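PDB 3TX6: putative branched-chain amino acid transport system substrate-binding protein, which probably binds aromatic acids related to p-coumaric acid as the periplasmic component of an ABC transporter, and here holds 3-(4-hydroxy-phenyl)pyruvic acid. Local coordinates for residues T13-G18 with M74-T79; P206-R211 with G235-G240. All coordinates share one frame; numbering follows the deposited sequence. Where two conformers were deposited one is given.

Contact 1 (T13-G18 with M74-T79); sequences TVTTTG and MGSSVT. With ENO (3-(4-hydroxy-phenyl)pyruvic acid), chain D.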
loop_
_atom_site.group_PDB
_atom_site.type_symbol
_atom_site.label_atom_id
_atom_site.label_comp_id
_atom_site.label_asym_id
_atom_site.label_seq_id
_atom_site.Cartn_x
_atom_site.Cartn_y
_atom_site.Cartn_z
ATOM N N THR A 13 2.963 8.893 -10.684
ATOM C CA THR A 13 4.365 8.540 -10.557
ATOM C C THR A 13 4.489 7.297 -9.712
ATOM O O THR A 13 3.984 7.252 -8.594
ATOM C CB THR A 13 5.249 9.723 -10.003
ATOM O OG1 THR A 13 6.657 9.357 -10.078
ATOM C CG2 THR A 13 4.839 10.226 -8.632
ATOM N N VAL A 14 5.111 6.261 -10.286
ATOM C CA VAL A 14 5.323 5.030 -9.597
ATOM C C VAL A 14 6.731 4.507 -9.861
ATOM O O VAL A 14 7.482 5.065 -10.650
ATOM C CB VAL A 14 4.251 3.978 -9.993
ATOM C CG1 VAL A 14 2.885 4.307 -9.393
ATOM C CG2 VAL A 14 4.221 3.788 -11.505
ATOM N N THR A 15 7.085 3.455 -9.145
ATOM C CA THR A 15 8.454 2.943 -9.154
ATOM C C THR A 15 8.526 1.668 -9.993
ATOM O O THR A 15 8.170 0.560 -9.541
ATOM C CB THR A 15 8.916 2.648 -7.723
ATOM O OG1 THR A 15 8.697 3.817 -6.898
ATOM C CG2 THR A 15 10.412 2.187 -7.736
ATOM N N THR A 16 9.009 1.836 -11.214
ATOM C CA THR A 16 9.078 0.733 -12.158
ATOM C C THR A 16 10.523 0.320 -12.478
ATOM O O THR A 16 10.733 -0.590 -13.275
ATOM C CB THR A 16 8.296 1.018 -13.435
ATOM O OG1 THR A 16 8.838 2.168 -14.097
ATOM C CG2 THR A 16 6.845 1.202 -13.149
ATOM N N THR A 17 11.489 0.983 -11.848
ATOM C CA THR A 17 12.906 0.591 -11.868
ATOM C C THR A 17 13.486 0.680 -10.455
ATOM O O THR A 17 12.903 1.355 -9.597
ATOM C CB THR A 17 13.759 1.514 -12.775
ATOM O OG1 THR A 17 13.704 2.870 -12.288
ATOM C CG2 THR A 17 13.301 1.445 -14.203
ATOM N N GLY A 18 14.596 -0.007 -10.203
ATOM C CA GLY A 18 15.207 -0.039 -8.886
ATOM C C GLY A 18 14.594 -1.120 -8.011
ATOM O O GLY A 18 13.736 -1.892 -8.470
HETATM N N MSE A 74 -1.261 10.905 -8.470
HETATM C CA MSE A 74 -1.205 9.642 -7.753
HETATM C C MSE A 74 0.238 9.194 -7.623
HETATM O O MSE A 74 1.078 9.459 -8.462
HETATM C CB MSE A 74 -1.937 8.522 -8.510
HETATM C CG MSE A 74 -3.350 8.900 -8.903
HETATM SE SE MSE A 74 -4.249 7.462 -9.850
HETATM C CE MSE A 74 -3.193 6.003 -9.149
ATOM N N GLY A 75 0.522 8.512 -6.524
ATOM C CA GLY A 75 1.805 7.862 -6.347
ATOM C C GLY A 75 2.323 8.072 -4.943
ATOM O O GLY A 75 1.635 8.658 -4.085
ATOM N N SER A 76 3.524 7.609 -4.643
ATOM C CA SER A 76 4.350 6.751 -5.468
ATOM C C SER A 76 4.181 5.325 -4.890
ATOM O O SER A 76 3.194 5.038 -4.257
ATOM C CB SER A 76 5.816 7.275 -5.437
ATOM O OG SER A 76 6.722 6.433 -6.149
ATOM N N SER A 77 5.172 4.452 -5.128
ATOM C CA SER A 77 5.065 3.036 -4.779
ATOM C C SER A 77 5.567 2.704 -3.362
ATOM O O SER A 77 5.250 1.662 -2.797
ATOM C CB SER A 77 5.850 2.186 -5.794
ATOM O OG SER A 77 5.328 2.370 -7.114
ATOM N N VAL A 78 6.453 3.548 -2.858
ATOM C CA VAL A 78 7.097 3.357 -1.561
ATOM C C VAL A 78 7.058 4.703 -0.833
ATOM O O VAL A 78 6.771 5.739 -1.451
ATOM C CB VAL A 78 8.505 2.732 -1.657
ATOM C CG1 VAL A 78 8.414 1.258 -2.055
ATOM C CG2 VAL A 78 9.400 3.545 -2.610
ATOM N N THR A 79 7.270 4.657 0.484
ATOM C CA THR A 79 7.000 5.833 1.318
ATOM C C THR A 79 7.833 7.074 1.004
ATOM O O THR A 79 7.245 8.150 0.891
ATOM C CB THR A 79 7.025 5.481 2.825
ATOM O OG1 THR A 79 6.019 4.483 3.060
ATOM C CG2 THR A 79 6.780 6.708 3.689
HETATM O O4 ENO D . 5.347 2.026 1.601
HETATM C C9 ENO D . 3.430 -0.111 -0.241
HETATM C C8 ENO D . 2.084 -0.399 -0.335
HETATM C C7 ENO D . 1.422 -1.101 0.685
HETATM C C6 ENO D . 2.127 -1.411 1.832
HETATM C C5 ENO D . 3.489 -1.143 1.933
HETATM C C4 ENO D . 4.160 -0.471 0.896
HETATM O O3 ENO D . 0.061 -1.342 0.549
HETATM C C3 ENO D . 5.642 -0.234 0.960
HETATM C C2 ENO D . 6.136 1.082 1.423
HETATM C C1 ENO D . 7.578 1.252 1.534
HETATM O O2 ENO D . 8.005 2.376 1.871
HETATM O O1 ENO D . 8.367 0.288 1.303
#
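Ser77 sets its CB and OG against Thr15 and its OG against Val14 CB. Its OG takes the backbone N-H of Thr15, with Thr15 N to Ser77 OG at 2.9 Å and a nearly straight angle of 164°. OG stands anti to the carbonyl carbon of Ser77 (chi1 -60°), which turns it to this N-H. Ser77 OG also lies 3.5 Å from Val14 CB and is hydrogen-bonded to Glu27 OE1. Thr15 points its CB toward 74-79, and its OG1 passes 3.5 Å from Ser77 CB. The hydroxyls of Thr13, Thr15 and Ser76 all bond to the carboxylate of Asp50, so one acid links both segments.

Upstream the two strands run parallel. Thr13 N donates to Met74 O at 3.0 Å; residue 74 is selenomethionine. Beyond it the pairing changes. Thr13 O has no conventional hydrogen-bond partner, although it is buried. The CA atoms of Gly75 and Ser76 approach it instead as CA-H...O contacts, and Ser76 CA to Thr13 O is 3.2 Å. The peptide bond before Ser76 is cis, and the chain then runs on through Ser77 to the ligand.

The turn ends at the ligand pocket. Val78 is the N-cap of helix 79-92, and Thr79 N donates to the ligand carboxylate O2 at 2.8 Å. A carboxylate at this helix start would be favoured by the helix dipole. Val78 CG1 lies 3.5 Å from ligand O1.

The contact joins the C-terminal ends of the neighbouring strands 8-14 and 72-75. Strand 41-49 flanks 8-14, and strand 96-98 flanks 72-75. Helix 21-29 packs on Val14, Ser77 and Val78, while helix 282-304 touches Met74.

Contact 2 (P206-R211 with G235-G240); sequences PQTSLR and GKSAEG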
loop_
_atom_site.group_PDB
_atom_site.type_symbol
_atom_site.label_atom_id
_atom_site.label_comp_id
_atom_site.label_asym_id
_atom_site.label_seq_id
_atom_site.Cartn_x
_atom_site.Cartn_y
_atom_site.Cartn_z
ATOM N N PRO A 206 15.024 -10.897 5.307
ATOM C CA PRO A 206 15.004 -11.486 6.629
ATOM C C PRO A 206 14.247 -12.794 6.699
ATOM O O PRO A 206 14.559 -13.585 7.609
ATOM C CB PRO A 206 14.355 -10.408 7.498
ATOM C CG PRO A 206 14.549 -9.114 6.778
ATOM C CD PRO A 206 14.479 -9.516 5.313
ATOM N N GLN A 207 13.286 -13.045 5.832
ATOM C CA GLN A 207 12.569 -14.304 5.904
ATOM C C GLN A 207 13.515 -15.490 5.706
ATOM O O GLN A 207 13.542 -16.421 6.523
ATOM C CB GLN A 207 11.494 -14.366 4.846
ATOM C CG GLN A 207 10.516 -15.507 5.023
ATOM C CD GLN A 207 9.520 -15.311 6.141
ATOM O OE1 GLN A 207 9.143 -14.181 6.466
ATOM N NE2 GLN A 207 9.003 -16.416 6.666
ATOM N N THR A 208 14.284 -15.445 4.624
ATOM C CA THR A 208 15.244 -16.501 4.260
ATOM C C THR A 208 16.377 -16.561 5.269
ATOM O O THR A 208 16.733 -17.633 5.780
ATOM C CB THR A 208 15.839 -16.286 2.836
ATOM O OG1 THR A 208 16.635 -15.077 2.764
ATOM C CG2 THR A 208 14.717 -16.266 1.802
ATOM N N SER A 209 16.934 -15.396 5.564
ATOM C CA SER A 209 18.081 -15.311 6.423
ATOM C C SER A 209 17.724 -15.795 7.908
ATOM O O SER A 209 18.458 -16.576 8.541
ATOM C CB SER A 209 18.600 -13.869 6.299
ATOM O OG SER A 209 19.607 -13.566 7.214
ATOM N N LEU A 210 16.565 -15.421 8.443
ATOM C CA LEU A 210 16.196 -15.906 9.765
ATOM C C LEU A 210 16.001 -17.429 9.770
ATOM O O LEU A 210 16.476 -18.121 10.696
ATOM C CB LEU A 210 14.924 -15.201 10.274
ATOM C CG LEU A 210 15.091 -13.762 10.809
ATOM C CD1 LEU A 210 13.735 -13.045 10.773
ATOM C CD2 LEU A 210 15.721 -13.750 12.200
ATOM N N ARG A 211 15.268 -17.966 8.784
ATOM C CA ARG A 211 15.023 -19.419 8.782
ATOM C C ARG A 211 16.317 -20.233 8.623
ATOM O O ARG A 211 16.508 -21.276 9.278
ATOM C CB ARG A 211 13.999 -19.831 7.709
ATOM C CG ARG A 211 12.559 -19.406 7.999
ATOM C CD ARG A 211 12.135 -19.852 9.383
ATOM N NE ARG A 211 10.721 -19.637 9.610
ATOM C CZ ARG A 211 10.166 -19.367 10.790
ATOM N NH1 ARG A 211 8.844 -19.175 10.859
ATOM N NH2 ARG A 211 10.885 -19.370 11.905
ATOM N N GLY A 235 10.966 -18.586 -1.150
ATOM C CA GLY A 235 10.748 -20.023 -1.356
ATOM C C GLY A 235 10.264 -20.719 -0.095
ATOM O O GLY A 235 9.251 -20.301 0.524
ATOM N N LYS A 236 10.977 -21.782 0.275
ATOM C CA LYS A 236 10.506 -22.667 1.316
ATOM C C LYS A 236 10.499 -21.980 2.683
ATOM O O LYS A 236 9.626 -22.310 3.537
ATOM C CB LYS A 236 11.311 -23.986 1.337
ATOM C CG LYS A 236 10.886 -24.934 0.210
ATOM C CD LYS A 236 11.692 -26.230 0.082
ATOM C CE LYS A 236 11.359 -26.933 -1.250
ATOM N NZ LYS A 236 11.765 -28.373 -1.360
ATOM N N SER A 237 11.420 -21.019 2.885
ATOM C CA SER A 237 11.432 -20.208 4.090
ATOM C C SER A 237 10.116 -19.390 4.362
ATOM O O SER A 237 9.900 -18.950 5.472
ATOM C CB SER A 237 12.667 -19.245 4.055
ATOM O OG SER A 237 12.320 -18.150 3.244
ATOM N N ALA A 238 9.266 -19.178 3.377
ATOM C CA ALA A 238 8.006 -18.431 3.546
ATOM C C ALA A 238 6.949 -19.296 4.205
ATOM O O ALA A 238 5.923 -18.753 4.621
ATOM C CB ALA A 238 7.494 -17.958 2.168
ATOM N N GLU A 239 7.178 -20.618 4.333
ATOM C CA GLU A 239 6.133 -21.507 4.853
ATOM C C GLU A 239 5.677 -20.987 6.212
ATOM O O GLU A 239 6.493 -20.645 7.035
ATOM C CB GLU A 239 6.683 -22.948 4.929
ATOM C CG GLU A 239 5.800 -24.015 5.599
ATOM C CD GLU A 239 5.902 -24.047 7.151
ATOM O OE1 GLU A 239 6.989 -24.345 7.826
ATOM O OE2 GLU A 239 4.827 -23.792 7.690
ATOM N N GLY A 240 4.357 -20.895 6.417
ATOM C CA GLY A 240 3.809 -20.573 7.746
ATOM C C GLY A 240 3.822 -19.123 8.140
ATOM O O GLY A 240 3.374 -18.791 9.242
HETATM O O HOH W 1 7.396 -18.319 8.485
HETATM O O HOH W 2 9.177 -20.787 7.301
#
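Gln207, Thr208 and Arg211 form one face of a helix, and Ser237 points its side chain into it. Ser237 OG meets Thr208 CG2 at 3.4 Å, and its hydroxyl bonds back to Ala234 O. Ser237 CB lies alongside Arg211 CB, 3.9 Å away. Gln207 has CG anti to its backbone N (chi1 -168°) and bends at chi2, which brings the amide alongside the 3-10 turn 236-238. Gln207 NE2 then donates to Ser237 O at 2.9 Å. The acceptor lies in the amide plane, and the donor is tilted 29° from the carbonyl plane. Gln207 OE1 is held by Gln221.

Arg211 presents its guanidinium edge-on to the same carbonyl and reaches it through water. Water 2 links Arg211 NE, Ser237 O and Glu239 O, with the oxygen of water 2 at 2.7 Å from Ser237 O. Water 1 joins Arg211 NH1 to Glu239 O and has a weak bond from Gln207 NE2. Arg211 NH2 bonds to the carbonyls of Tyr215 and Gly217.

Helix 200-213 is thus tied to the loop between helix 228-234 and strand 242-245. Phe230 and Ala234 of helix 228-234 touch Gln207, and Ile219 of strand 218-221 touches Gln207 and Arg211.

Both segments of contact 1 precede both segments of contact 2 in the sequence. Their centres are 26 Å apart, and their nearest atoms about 14 Å. They share no strand or sheet. Contact 1 lies at strand ends of the six-stranded sheet with 8-14 and 72-75. Contact 2 joins a helix and a loop beside the seven-stranded sheet with 218-221 and 242-245. This two-lobed alpha/beta layout is that of a periplasmic binding protein, with the ligand between the lobes. Contact 1 reaches the ligand through Val78 and Thr79, and Ser199 and Arg174 also bond to the ligand. Contact 2 is structural packing away from the pocket.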